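Long-range contact in Ddb_g0293866 (Dictyostelium discoideum, PDB 5LW6), which probably binds ADP-ribose or its polymers through this macrodomain, one part of a larger protein thought to sense and process damaged DNA: residues C143-L154 / Y209-L218. Sequence-based numbering, arbitrary orientation.
Sequences CKLFATESTWRL and YGIDIVILVL
Phe146 and Thr148 hydrogen-bond through their backbones to Ile213, Ile215 and Val217, joining neighbouring parallel strands in the central mixed sheet of the macrodomain. Phe146 N donates to Ile213 O at 2.9 Å and Phe146 O accepts from Ile215 N; Thr148 repeats the pattern with Ile215 O and Val217 N. Where the strands begin, Lys144 O takes both Asp212 N (2.7 Å) and Ile213 N. On the sheet face of Ala147, its CB meets Val217 CG2 at 3.7 Å, while Leu145 CD2 touches the CD1 atoms of Ile213 and Ile215; helix 237-253 covers this layer through Leu248 and Leu252. On the other face, Thr148 CG2 lies alongside Leu216 CD2 at a tight 3.5 Å. Phe146 holds CG anti to its N (chi1 -173°), which leads the ring away from segment 209-218 to meet Phe139, and Ile211 CD1 lies 4.0 Å from Phe146 CB. Replacing Ile211 by an alanine removes both branches and is likely to open a gap beside Phe146 CB and Cys143 O. Beyond the last bridge, the Leu154 and Leu218 side chains cross at about a right angle, CD2 of Leu154 touching CD1 of Leu218. At the opposite end, a water accepts from Lys144 NZ and donates to Asp212 OD2 at 2.6 Å.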
loop_
_atom_site.group_PDB
_atom_site.type_symbol
_atom_site.label_atom_id
_atom_site.label_comp_id
_atom_site.label_asym_id
_atom_site.label_seq_id
_atom_site.Cartn_x
_atom_site.Cartn_y
_atom_site.Cartn_z
ATOM N N CYS A 143 2.769 -9.902 -7.447
ATOM C CA CYS A 143 2.567 -9.758 -6.005
ATOM C C CYS A 143 1.197 -10.271 -5.659
ATOM O O CYS A 143 0.243 -9.955 -6.362
ATOM C CB CYS A 143 2.678 -8.315 -5.561
ATOM S SG CYS A 143 4.410 -7.685 -5.686
ATOM N N LYS A 144 1.109 -11.068 -4.601
ATOM C CA LYS A 144 -0.132 -11.611 -4.162
ATOM C C LYS A 144 -1.047 -10.627 -3.437
ATOM O O LYS A 144 -2.284 -10.853 -3.360
ATOM C CB LYS A 144 0.102 -12.871 -3.320
ATOM C CG LYS A 144 0.613 -13.994 -4.184
ATOM C CD LYS A 144 0.592 -15.288 -3.377
ATOM C CE LYS A 144 1.373 -16.427 -4.092
ATOM N NZ LYS A 144 0.417 -16.923 -5.103
ATOM N N LEU A 145 -0.453 -9.540 -2.923
ATOM C CA LEU A 145 -1.177 -8.512 -2.232
ATOM C C LEU A 145 -0.941 -7.178 -2.996
ATOM O O LEU A 145 0.158 -6.847 -3.345
ATOM C CB LEU A 145 -0.791 -8.311 -0.758
ATOM C CG LEU A 145 -0.989 -9.553 0.134
ATOM C CD1 LEU A 145 0.263 -10.360 -0.010
ATOM C CD2 LEU A 145 -1.223 -9.148 1.595
ATOM N N PHE A 146 -2.032 -6.481 -3.281
ATOM C CA PHE A 146 -1.975 -5.240 -4.057
ATOM C C PHE A 146 -2.673 -4.159 -3.240
ATOM O O PHE A 146 -3.847 -4.307 -2.950
ATOM C CB PHE A 146 -2.662 -5.409 -5.411
ATOM C CG PHE A 146 -2.476 -4.218 -6.318
ATOM C CD1 PHE A 146 -3.319 -3.119 -6.244
ATOM C CD2 PHE A 146 -1.432 -4.159 -7.168
ATOM C CE1 PHE A 146 -3.144 -1.989 -7.027
ATOM C CE2 PHE A 146 -1.240 -3.073 -7.996
ATOM C CZ PHE A 146 -2.037 -1.965 -7.922
ATOM N N ALA A 147 -1.941 -3.104 -2.892
ATOM C CA ALA A 147 -2.444 -2.002 -2.057
ATOM C C ALA A 147 -2.749 -0.814 -2.937
ATOM O O ALA A 147 -1.973 -0.480 -3.886
ATOM C CB ALA A 147 -1.441 -1.603 -1.038
ATOM N N THR A 148 -3.851 -0.142 -2.599
ATOM C CA THR A 148 -4.291 1.079 -3.262
ATOM C C THR A 148 -4.721 2.119 -2.236
ATOM O O THR A 148 -5.343 1.781 -1.246
ATOM C CB THR A 148 -5.448 0.748 -4.260
ATOM O OG1 THR A 148 -5.786 1.895 -5.039
ATOM C CG2 THR A 148 -6.670 0.228 -3.588
ATOM N N GLU A 149 -4.478 3.397 -2.521
ATOM C CA GLU A 149 -4.933 4.463 -1.596
ATOM C C GLU A 149 -6.448 4.612 -1.729
ATOM O O GLU A 149 -7.003 4.432 -2.815
ATOM C CB GLU A 149 -4.293 5.754 -1.942
ATOM C CG GLU A 149 -2.789 5.684 -1.683
ATOM C CD GLU A 149 -2.036 7.023 -1.837
ATOM O OE1 GLU A 149 -2.663 8.135 -2.009
ATOM O OE2 GLU A 149 -0.805 6.949 -1.882
ATOM N N SER A 150 -7.082 4.868 -0.622
ATOM C CA SER A 150 -8.521 5.057 -0.576
ATOM C C SER A 150 -8.866 6.192 0.398
ATOM O O SER A 150 -7.993 6.954 0.862
ATOM C CB SER A 150 -9.181 3.725 -0.184
ATOM O OG SER A 150 -10.601 3.792 -0.257
ATOM N N THR A 151 -10.141 6.340 0.689
ATOM C CA THR A 151 -10.574 7.375 1.636
ATOM C C THR A 151 -11.515 6.699 2.615
ATOM O O THR A 151 -11.800 5.488 2.501
ATOM C CB THR A 151 -11.347 8.529 0.914
ATOM O OG1 THR A 151 -12.654 8.058 0.528
ATOM C CG2 THR A 151 -10.628 9.079 -0.308
ATOM N N TRP A 152 -12.035 7.485 3.564
ATOM C CA TRP A 152 -12.856 6.912 4.602
ATOM C C TRP A 152 -14.038 6.105 4.019
ATOM O O TRP A 152 -14.529 5.116 4.644
ATOM C CB TRP A 152 -13.321 7.995 5.629
ATOM C CG TRP A 152 -14.351 8.883 5.127
ATOM C CD1 TRP A 152 -14.160 9.996 4.417
ATOM C CD2 TRP A 152 -15.779 8.684 5.222
ATOM N NE1 TRP A 152 -15.397 10.523 4.043
ATOM C CE2 TRP A 152 -16.384 9.736 4.563
ATOM C CE3 TRP A 152 -16.581 7.717 5.815
ATOM C CZ2 TRP A 152 -17.783 9.863 4.468
ATOM C CZ3 TRP A 152 -17.966 7.841 5.714
ATOM C CH2 TRP A 152 -18.534 8.925 5.059
ATOM N N ARG A 153 -14.487 6.505 2.831
ATOM C CA ARG A 153 -15.676 5.892 2.248
ATOM C C ARG A 153 -15.458 4.466 1.763
ATOM O O ARG A 153 -16.392 3.721 1.530
ATOM C CB ARG A 153 -16.159 6.694 1.050
ATOM C CG ARG A 153 -16.690 8.071 1.285
ATOM C CD ARG A 153 -18.125 8.024 1.775
ATOM N NE ARG A 153 -19.217 8.149 0.789
ATOM C CZ ARG A 153 -19.527 9.285 0.135
ATOM N NH1 ARG A 153 -18.799 10.423 0.238
ATOM N NH2 ARG A 153 -20.551 9.260 -0.675
ATOM N N LEU A 154 -14.206 4.132 1.489
ATOM C CA LEU A 154 -13.857 2.826 1.063
ATOM C C LEU A 154 -14.516 2.467 -0.294
ATOM O O LEU A 154 -15.026 1.378 -0.492
ATOM C CB LEU A 154 -14.162 1.790 2.132
ATOM C CG LEU A 154 -13.337 1.846 3.419
ATOM C CD1 LEU A 154 -13.686 0.644 4.254
ATOM C CD2 LEU A 154 -11.799 2.034 3.209
ATOM N N TYR A 209 -3.404 -12.082 -13.088
ATOM C CA TYR A 209 -2.288 -11.298 -12.502
ATOM C C TYR A 209 -1.899 -11.767 -11.085
ATOM O O TYR A 209 -0.966 -11.262 -10.486
ATOM C CB TYR A 209 -2.618 -9.826 -12.499
ATOM C CG TYR A 209 -2.782 -9.185 -13.858
ATOM C CD1 TYR A 209 -2.021 -9.607 -14.969
ATOM C CD2 TYR A 209 -3.757 -8.217 -14.069
ATOM C CE1 TYR A 209 -2.218 -9.008 -16.210
ATOM C CE2 TYR A 209 -3.960 -7.634 -15.306
ATOM C CZ TYR A 209 -3.196 -8.048 -16.384
ATOM O OH TYR A 209 -3.313 -7.433 -17.566
ATOM N N GLY A 210 -2.533 -12.803 -10.631
ATOM C CA GLY A 210 -2.117 -13.526 -9.432
ATOM C C GLY A 210 -2.312 -12.825 -8.121
ATOM O O GLY A 210 -1.707 -13.237 -7.077
ATOM N N ILE A 211 -3.198 -11.852 -8.108
ATOM C CA ILE A 211 -3.502 -11.067 -6.886
ATOM C C ILE A 211 -4.529 -11.802 -6.086
ATOM O O ILE A 211 -5.647 -12.132 -6.606
ATOM C CB ILE A 211 -3.951 -9.618 -7.217
ATOM C CG1 ILE A 211 -2.794 -8.794 -7.843
ATOM C CG2 ILE A 211 -4.467 -8.951 -5.956
ATOM C CD1 ILE A 211 -3.197 -7.574 -8.674
ATOM N N ASP A 212 -4.240 -12.058 -4.813
ATOM C CA ASP A 212 -5.203 -12.663 -3.885
ATOM C C ASP A 212 -5.952 -11.721 -2.996
ATOM O O ASP A 212 -7.077 -12.042 -2.565
ATOM C CB ASP A 212 -4.516 -13.683 -2.998
ATOM C CG ASP A 212 -3.989 -14.875 -3.797
ATOM O OD1 ASP A 212 -4.538 -15.174 -4.883
ATOM O OD2 ASP A 212 -2.974 -15.472 -3.352
ATOM N N ILE A 213 -5.316 -10.588 -2.650
ATOM C CA ILE A 213 -5.841 -9.648 -1.691
ATOM C C ILE A 213 -5.583 -8.242 -2.197
ATOM O O ILE A 213 -4.486 -7.924 -2.588
ATOM C CB ILE A 213 -5.172 -9.816 -0.271
ATOM C CG1 ILE A 213 -5.401 -11.197 0.321
ATOM C CG2 ILE A 213 -5.616 -8.673 0.681
ATOM C CD1 ILE A 213 -4.283 -11.587 1.244
ATOM N N VAL A 214 -6.606 -7.405 -2.199
ATOM C CA VAL A 214 -6.525 -5.948 -2.458
ATOM C C VAL A 214 -6.675 -5.207 -1.113
ATOM O O VAL A 214 -7.561 -5.508 -0.350
ATOM C CB VAL A 214 -7.618 -5.465 -3.487
ATOM C CG1 VAL A 214 -7.625 -3.942 -3.549
ATOM C CG2 VAL A 214 -7.363 -6.097 -4.846
ATOM N N ILE A 215 -5.773 -4.331 -0.824
ATOM C CA ILE A 215 -5.751 -3.655 0.456
ATOM C C ILE A 215 -5.975 -2.162 0.192
ATOM O O ILE A 215 -5.251 -1.494 -0.563
ATOM C CB ILE A 215 -4.375 -3.836 1.153
ATOM C CG1 ILE A 215 -4.011 -5.299 1.344
ATOM C CG2 ILE A 215 -4.317 -3.013 2.444
ATOM C CD1 ILE A 215 -2.574 -5.535 1.806
ATOM N N LEU A 216 -7.012 -1.612 0.820
ATOM C CA LEU A 216 -7.298 -0.228 0.674
ATOM C C LEU A 216 -6.561 0.480 1.812
ATOM O O LEU A 216 -6.722 0.124 2.947
ATOM C CB LEU A 216 -8.823 -0.050 0.880
ATOM C CG LEU A 216 -9.714 -0.798 -0.116
ATOM C CD1 LEU A 216 -11.144 -0.351 0.087
ATOM C CD2 LEU A 216 -9.418 -0.494 -1.549
ATOM N N VAL A 217 -5.779 1.494 1.475
ATOM C CA VAL A 217 -4.823 2.098 2.402
ATOM C C VAL A 217 -5.282 3.533 2.638
ATOM O O VAL A 217 -5.350 4.289 1.705
ATOM C CB VAL A 217 -3.431 2.131 1.702
ATOM C CG1 VAL A 217 -2.445 2.885 2.548
ATOM C CG2 VAL A 217 -2.943 0.709 1.430
ATOM N N LEU A 218 -5.583 3.921 3.863
ATOM C CA LEU A 218 -6.105 5.245 4.133
ATOM C C LEU A 218 -4.939 6.128 4.680
ATOM O O LEU A 218 -4.755 6.312 5.881
ATOM C CB LEU A 218 -7.299 5.154 5.098
ATOM C CG LEU A 218 -8.622 4.931 4.383
ATOM C CD1 LEU A 218 -8.691 3.602 3.695
ATOM C CD2 LEU A 218 -9.734 5.041 5.395
HETATM O O HOH W 1 -2.044 -17.820 -3.741
HETATM O O HOH W 2 -1.905 -15.654 -6.547
#